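Local coordinates for zinc phosphodiesterase ELAC protein 1 (Homo sapiens, PDB 3ZWF) that uses a pair of zinc ions to hydrolyse RNA phosphodiesters, trimming tRNA 3' ends and removing 2',3'-cyclic phosphates during tRNA repair, at residues W31-L43 with H65-S77. Sequence-based numbering, arbitrary orientation.
Sequences WLFDCGEGTQTQL and HFFGLPGLLCTIS. With ZN (zinc ion), chain D; EDO (1,2-ethanediol), chain K; EDO (1,2-ethanediol), chain J.
D34 OD2 is gripped by two groups: H65 ND1 donates to it at 2.8 Å, nearly straight, and T59 adds a second hydrogen bond through its hydroxyl. The carboxylate lies at the ring edge of H65 with the two planes 82° apart; the ring N-H meets OD2 from above the carboxylate plane, while OD2 stays close to the ring plane. This holds the imidazole's rotation and would probably make its other nitrogen a better ligand: H65 NE2 binds, at 2.2 Å, a zinc ion whose ligands also include D64, D251, H311 and a water. D34 is thus a second-shell residue of the two-zinc centre of this metallo-beta-lactamase fold. Backbone bonds clasp the loops behind the histidine, C35 N giving to H65 O at 2.9 Å and G68 N, weakly, to C35 O. G68 CA also makes a C-H...O contact with G36 O, bringing the two backbones together. Further along, in one of two conformers of T75, its OG1 donates to Q40 OE1 at 2.7 Å, the two side chains crossing at about a right angle. Q40 reaches it by placing CG between its backbone N and carbonyl carbon (chi1 62°) and then running extended over G71, while its NE2 bonds to E37 of the second subunit. A water joins Q40 N to G68 O. Between the two helices and strand 29-33, L72 sends CD2 tip to tip against L32 CD2, tightly at 3.3 Å, and to C35 SG at 3.5 Å; its CD1 meets L43 CD1. Helices 39-45 and 69-79, their contacting segments inclined at 48° and 9.4 Å apart at the axes, pack here beside strand 29-33, with L43 and L69 also touching neighbouring strand 53-57 and helix 97-107 flanking P70.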
loop_
_atom_site.group_PDB
_atom_site.type_symbol
_atom_site.label_atom_id
_atom_site.label_comp_id
_atom_site.label_asym_id
_atom_site.label_seq_id
_atom_site.Cartn_x
_atom_site.Cartn_y
_atom_site.Cartn_z
ATOM N N TRP A 31 -3.579 19.629 -1.091
ATOM C CA TRP A 31 -4.066 18.752 -2.158
ATOM C C TRP A 31 -2.983 17.739 -2.556
ATOM O O TRP A 31 -1.846 18.103 -2.875
ATOM C CB TRP A 31 -4.498 19.512 -3.425
ATOM C CG TRP A 31 -5.578 20.495 -3.236
ATOM C CD1 TRP A 31 -6.396 20.650 -2.157
ATOM C CD2 TRP A 31 -5.999 21.471 -4.208
ATOM N NE1 TRP A 31 -7.286 21.686 -2.385
ATOM C CE2 TRP A 31 -7.048 22.214 -3.631
ATOM C CE3 TRP A 31 -5.571 21.786 -5.493
ATOM C CZ2 TRP A 31 -7.684 23.249 -4.303
ATOM C CZ3 TRP A 31 -6.183 22.848 -6.160
ATOM C CH2 TRP A 31 -7.227 23.558 -5.557
ATOM N N LEU A 32 -3.346 16.469 -2.519
ATOM C CA LEU A 32 -2.431 15.398 -2.873
ATOM C C LEU A 32 -2.625 14.930 -4.317
ATOM O O LEU A 32 -3.735 14.620 -4.749
ATOM C CB LEU A 32 -2.635 14.208 -1.908
ATOM C CG LEU A 32 -1.811 12.926 -2.149
ATOM C CD1 LEU A 32 -0.339 13.162 -1.960
ATOM C CD2 LEU A 32 -2.315 11.820 -1.201
ATOM N N PHE A 33 -1.526 14.853 -5.036
ATOM C CA PHE A 33 -1.485 14.386 -6.414
ATOM C C PHE A 33 -0.719 13.071 -6.418
ATOM O O PHE A 33 0.502 13.042 -6.191
ATOM C CB PHE A 33 -0.825 15.428 -7.337
ATOM C CG PHE A 33 -1.649 16.644 -7.525
ATOM C CD1 PHE A 33 -1.624 17.676 -6.592
ATOM C CD2 PHE A 33 -2.511 16.764 -8.625
ATOM C CE1 PHE A 33 -2.433 18.839 -6.773
ATOM C CE2 PHE A 33 -3.324 17.882 -8.779
ATOM C CZ PHE A 33 -3.276 18.918 -7.854
ATOM N N ASP A 34 -1.484 12.008 -6.661
ATOM C CA ASP A 34 -1.053 10.598 -6.612
ATOM C C ASP A 34 -0.754 10.113 -5.192
ATOM O O ASP A 34 -0.512 10.885 -4.261
ATOM C CB ASP A 34 0.081 10.296 -7.604
ATOM C CG ASP A 34 -0.433 10.256 -9.093
ATOM O OD1 ASP A 34 -1.622 10.118 -9.271
ATOM O OD2 ASP A 34 0.383 10.319 -10.028
ATOM N N CYS A 35 -0.841 8.806 -5.054
ATOM C CA CYS A 35 -0.799 8.175 -3.730
ATOM C C CYS A 35 -0.291 6.742 -3.819
ATOM O O CYS A 35 -0.990 5.781 -3.542
ATOM C CB CYS A 35 -2.175 8.248 -3.057
ATOM S SG CYS A 35 -2.127 7.958 -1.286
ATOM N N GLY A 36 0.921 6.600 -4.288
ATOM C CA GLY A 36 1.606 5.287 -4.246
ATOM C C GLY A 36 1.759 4.717 -2.852
ATOM O O GLY A 36 1.630 5.421 -1.833
ATOM N N GLU A 37 2.070 3.426 -2.816
ATOM C CA GLU A 37 2.293 2.754 -1.567
ATOM C C GLU A 37 3.379 3.473 -0.771
ATOM O O GLU A 37 4.398 3.892 -1.326
ATOM C CB GLU A 37 2.700 1.313 -1.858
ATOM C CG GLU A 37 3.058 0.609 -0.577
ATOM C CD GLU A 37 3.056 -0.898 -0.648
ATOM O OE1 GLU A 37 2.774 -1.511 -1.692
ATOM O OE2 GLU A 37 3.363 -1.461 0.388
ATOM N N GLY A 38 3.132 3.667 0.517
ATOM C CA GLY A 38 4.050 4.377 1.401
ATOM C C GLY A 38 3.862 5.867 1.539
ATOM O O GLY A 38 4.560 6.525 2.319
ATOM N N THR A 39 2.940 6.413 0.771
ATOM C CA THR A 39 2.637 7.823 0.886
ATOM C C THR A 39 2.290 8.280 2.297
ATOM O O THR A 39 2.812 9.274 2.769
ATOM C CB THR A 39 1.554 8.246 -0.110
ATOM O OG1 THR A 39 2.038 8.004 -1.435
ATOM C CG2 THR A 39 1.217 9.733 0.065
ATOM N N GLN A 40 1.494 7.495 3.027
ATOM C CA GLN A 40 1.130 7.915 4.394
ATOM C C GLN A 40 2.355 8.060 5.308
ATOM O O GLN A 40 2.414 8.949 6.166
ATOM C CB GLN A 40 0.073 6.986 5.011
ATOM C CG GLN A 40 0.525 5.532 5.166
ATOM C CD GLN A 40 -0.424 4.742 6.024
ATOM O OE1 GLN A 40 -0.625 5.078 7.207
ATOM N NE2 GLN A 40 -0.993 3.652 5.454
ATOM N N THR A 41 3.342 7.172 5.153
ATOM C CA THR A 41 4.564 7.184 5.956
ATOM C C THR A 41 5.480 8.339 5.515
ATOM O O THR A 41 6.132 9.001 6.324
ATOM C CB THR A 41 5.222 5.780 5.866
ATOM O OG1 THR A 41 5.391 5.387 4.495
ATOM C CG2 THR A 41 4.269 4.790 6.443
ATOM N N GLN A 42 5.497 8.610 4.219
ATOM C CA GLN A 42 6.258 9.768 3.730
ATOM C C GLN A 42 5.673 11.055 4.322
ATOM O O GLN A 42 6.409 11.957 4.717
ATOM C CB GLN A 42 6.282 9.858 2.186
ATOM C CG GLN A 42 7.024 8.687 1.542
ATOM C CD GLN A 42 8.524 8.684 1.865
ATOM O OE1 GLN A 42 8.955 8.161 2.887
ATOM N NE2 GLN A 42 9.316 9.235 0.959
ATOM N N LEU A 43 4.346 11.164 4.314
ATOM C CA LEU A 43 3.666 12.297 4.960
ATOM C C LEU A 43 4.071 12.465 6.404
ATOM O O LEU A 43 4.412 13.564 6.830
ATOM C CB LEU A 43 2.155 12.169 4.898
ATOM C CG LEU A 43 1.560 12.521 3.564
ATOM C CD1 LEU A 43 0.100 12.034 3.464
ATOM C CD2 LEU A 43 1.671 14.090 3.313
ATOM N N HIS A 65 0.794 4.753 -8.237
ATOM C CA HIS A 65 0.081 6.021 -8.109
ATOM C C HIS A 65 -1.187 5.964 -7.249
ATOM O O HIS A 65 -1.820 7.015 -7.053
ATOM C CB HIS A 65 -0.199 6.574 -9.529
ATOM C CG HIS A 65 1.050 6.711 -10.335
ATOM N ND1 HIS A 65 1.663 7.927 -10.576
ATOM C CD2 HIS A 65 1.841 5.773 -10.900
ATOM C CE1 HIS A 65 2.771 7.712 -11.260
ATOM N NE2 HIS A 65 2.902 6.415 -11.462
ATOM N N PHE A 66 -1.615 4.778 -6.784
ATOM C CA PHE A 66 -2.833 4.707 -5.984
ATOM C C PHE A 66 -2.922 3.618 -4.923
ATOM O O PHE A 66 -3.810 3.676 -4.092
ATOM C CB PHE A 66 -4.110 4.654 -6.837
ATOM C CG PHE A 66 -4.447 3.331 -7.405
ATOM C CD1 PHE A 66 -3.830 2.874 -8.539
ATOM C CD2 PHE A 66 -5.447 2.523 -6.827
ATOM C CE1 PHE A 66 -4.141 1.614 -9.077
ATOM C CE2 PHE A 66 -5.777 1.289 -7.389
ATOM C CZ PHE A 66 -5.119 0.853 -8.530
ATOM N N PHE A 67 -1.995 2.672 -4.918
ATOM C CA PHE A 67 -2.080 1.582 -3.939
ATOM C C PHE A 67 -1.955 2.085 -2.501
ATOM O O PHE A 67 -2.347 1.358 -1.572
ATOM C CB PHE A 67 -1.030 0.483 -4.179
ATOM C CG PHE A 67 -1.341 -0.484 -5.276
ATOM C CD1 PHE A 67 -2.562 -0.527 -5.928
ATOM C CD2 PHE A 67 -0.348 -1.342 -5.694
ATOM C CE1 PHE A 67 -2.770 -1.442 -6.948
ATOM C CE2 PHE A 67 -0.569 -2.260 -6.722
ATOM C CZ PHE A 67 -1.767 -2.287 -7.346
ATOM N N GLY A 68 -1.375 3.259 -2.294
ATOM C CA GLY A 68 -1.315 3.893 -0.973
ATOM C C GLY A 68 -2.592 4.548 -0.464
ATOM O O GLY A 68 -2.664 4.999 0.689
ATOM N N LEU A 69 -3.586 4.650 -1.333
ATOM C CA LEU A 69 -4.819 5.393 -1.016
ATOM C C LEU A 69 -5.682 4.816 0.117
ATOM O O LEU A 69 -6.083 5.532 1.020
ATOM C CB LEU A 69 -5.619 5.703 -2.312
ATOM C CG LEU A 69 -6.779 6.677 -2.128
ATOM C CD1 LEU A 69 -6.321 7.995 -1.497
ATOM C CD2 LEU A 69 -7.311 6.959 -3.557
ATOM N N PRO A 70 -5.925 3.497 0.126
ATOM C CA PRO A 70 -6.740 2.955 1.228
ATOM C C PRO A 70 -6.106 3.184 2.585
ATOM O O PRO A 70 -6.789 3.590 3.544
ATOM C CB PRO A 70 -6.808 1.459 0.891
ATOM C CG PRO A 70 -6.712 1.408 -0.569
ATOM C CD PRO A 70 -5.714 2.491 -0.930
ATOM N N GLY A 71 -4.799 2.922 2.660
ATOM C CA GLY A 71 -4.040 3.143 3.879
ATOM C C GLY A 71 -4.080 4.570 4.334
ATOM O O GLY A 71 -4.287 4.845 5.508
ATOM N N LEU A 72 -3.867 5.485 3.393
ATOM C CA LEU A 72 -3.921 6.912 3.690
ATOM C C LEU A 72 -5.272 7.320 4.297
ATOM O O LEU A 72 -5.312 8.033 5.292
ATOM C CB LEU A 72 -3.595 7.734 2.471
ATOM C CG LEU A 72 -3.632 9.252 2.668
ATOM C CD1 LEU A 72 -2.605 9.739 3.704
ATOM C CD2 LEU A 72 -3.432 9.949 1.318
ATOM N N LEU A 73 -6.373 6.909 3.671
ATOM C CA LEU A 73 -7.716 7.278 4.166
ATOM C C LEU A 73 -7.930 6.724 5.569
ATOM O O LEU A 73 -8.413 7.417 6.458
ATOM C CB LEU A 73 -8.821 6.768 3.231
ATOM C CG LEU A 73 -8.792 7.379 1.809
ATOM C CD1 LEU A 73 -9.823 6.749 0.892
ATOM C CD2 LEU A 73 -8.889 8.932 1.823
ATOM N N CYS A 74 -7.535 5.472 5.769
ATOM C CA CYS A 74 -7.692 4.820 7.080
ATOM C C CYS A 74 -6.965 5.592 8.174
ATOM O O CYS A 74 -7.493 5.835 9.254
ATOM C CB CYS A 74 -7.182 3.371 7.054
ATOM S SG CYS A 74 -8.212 2.279 6.198
ATOM N N THR A 75 -5.738 5.971 7.876
ATOM C CA THR A 75 -4.881 6.630 8.854
ATOM C C THR A 75 -5.382 8.062 9.132
ATOM O O THR A 75 -5.439 8.489 10.286
ATOM C CB THR A 75 -3.385 6.492 8.429
ATOM O OG1 THR A 75 -3.056 5.089 8.401
ATOM C CG2 THR A 75 -2.464 7.212 9.383
ATOM N N ILE A 76 -5.816 8.775 8.088
ATOM C CA ILE A 76 -6.467 10.077 8.272
ATOM C C ILE A 76 -7.669 9.939 9.236
ATOM O O ILE A 76 -7.833 10.720 10.166
ATOM C CB ILE A 76 -6.956 10.685 6.944
ATOM C CG1 ILE A 76 -5.764 11.188 6.111
ATOM C CG2 ILE A 76 -7.938 11.852 7.177
ATOM C CD1 ILE A 76 -6.125 11.476 4.715
ATOM N N SER A 77 -8.490 8.925 9.015
ATOM C CA SER A 77 -9.643 8.678 9.882
ATOM C C SER A 77 -9.215 8.375 11.329
ATOM O O SER A 77 -9.708 8.998 12.270
ATOM C CB SER A 77 -10.471 7.531 9.344
ATOM O OG SER A 77 -11.604 7.326 10.144
HETATM ZN ZN ZN D . 4.353 5.199 -12.565
HETATM C C1 EDO K . 7.634 5.461 1.660
HETATM O O1 EDO K . 7.936 4.690 0.511
HETATM C C2 EDO K . 8.495 5.297 2.905
HETATM O O2 EDO K . 7.888 6.008 3.976
HETATM C C1 EDO J . 6.912 2.609 2.733
HETATM O O1 EDO J . 6.940 2.231 1.360
HETATM C C2 EDO J . 5.651 2.236 3.457
HETATM O O2 EDO J . 5.508 2.869 4.682
HETATM O O HOH W 1 -0.167 5.498 1.678
HETATM O O HOH W 2 2.782 3.808 -13.110
#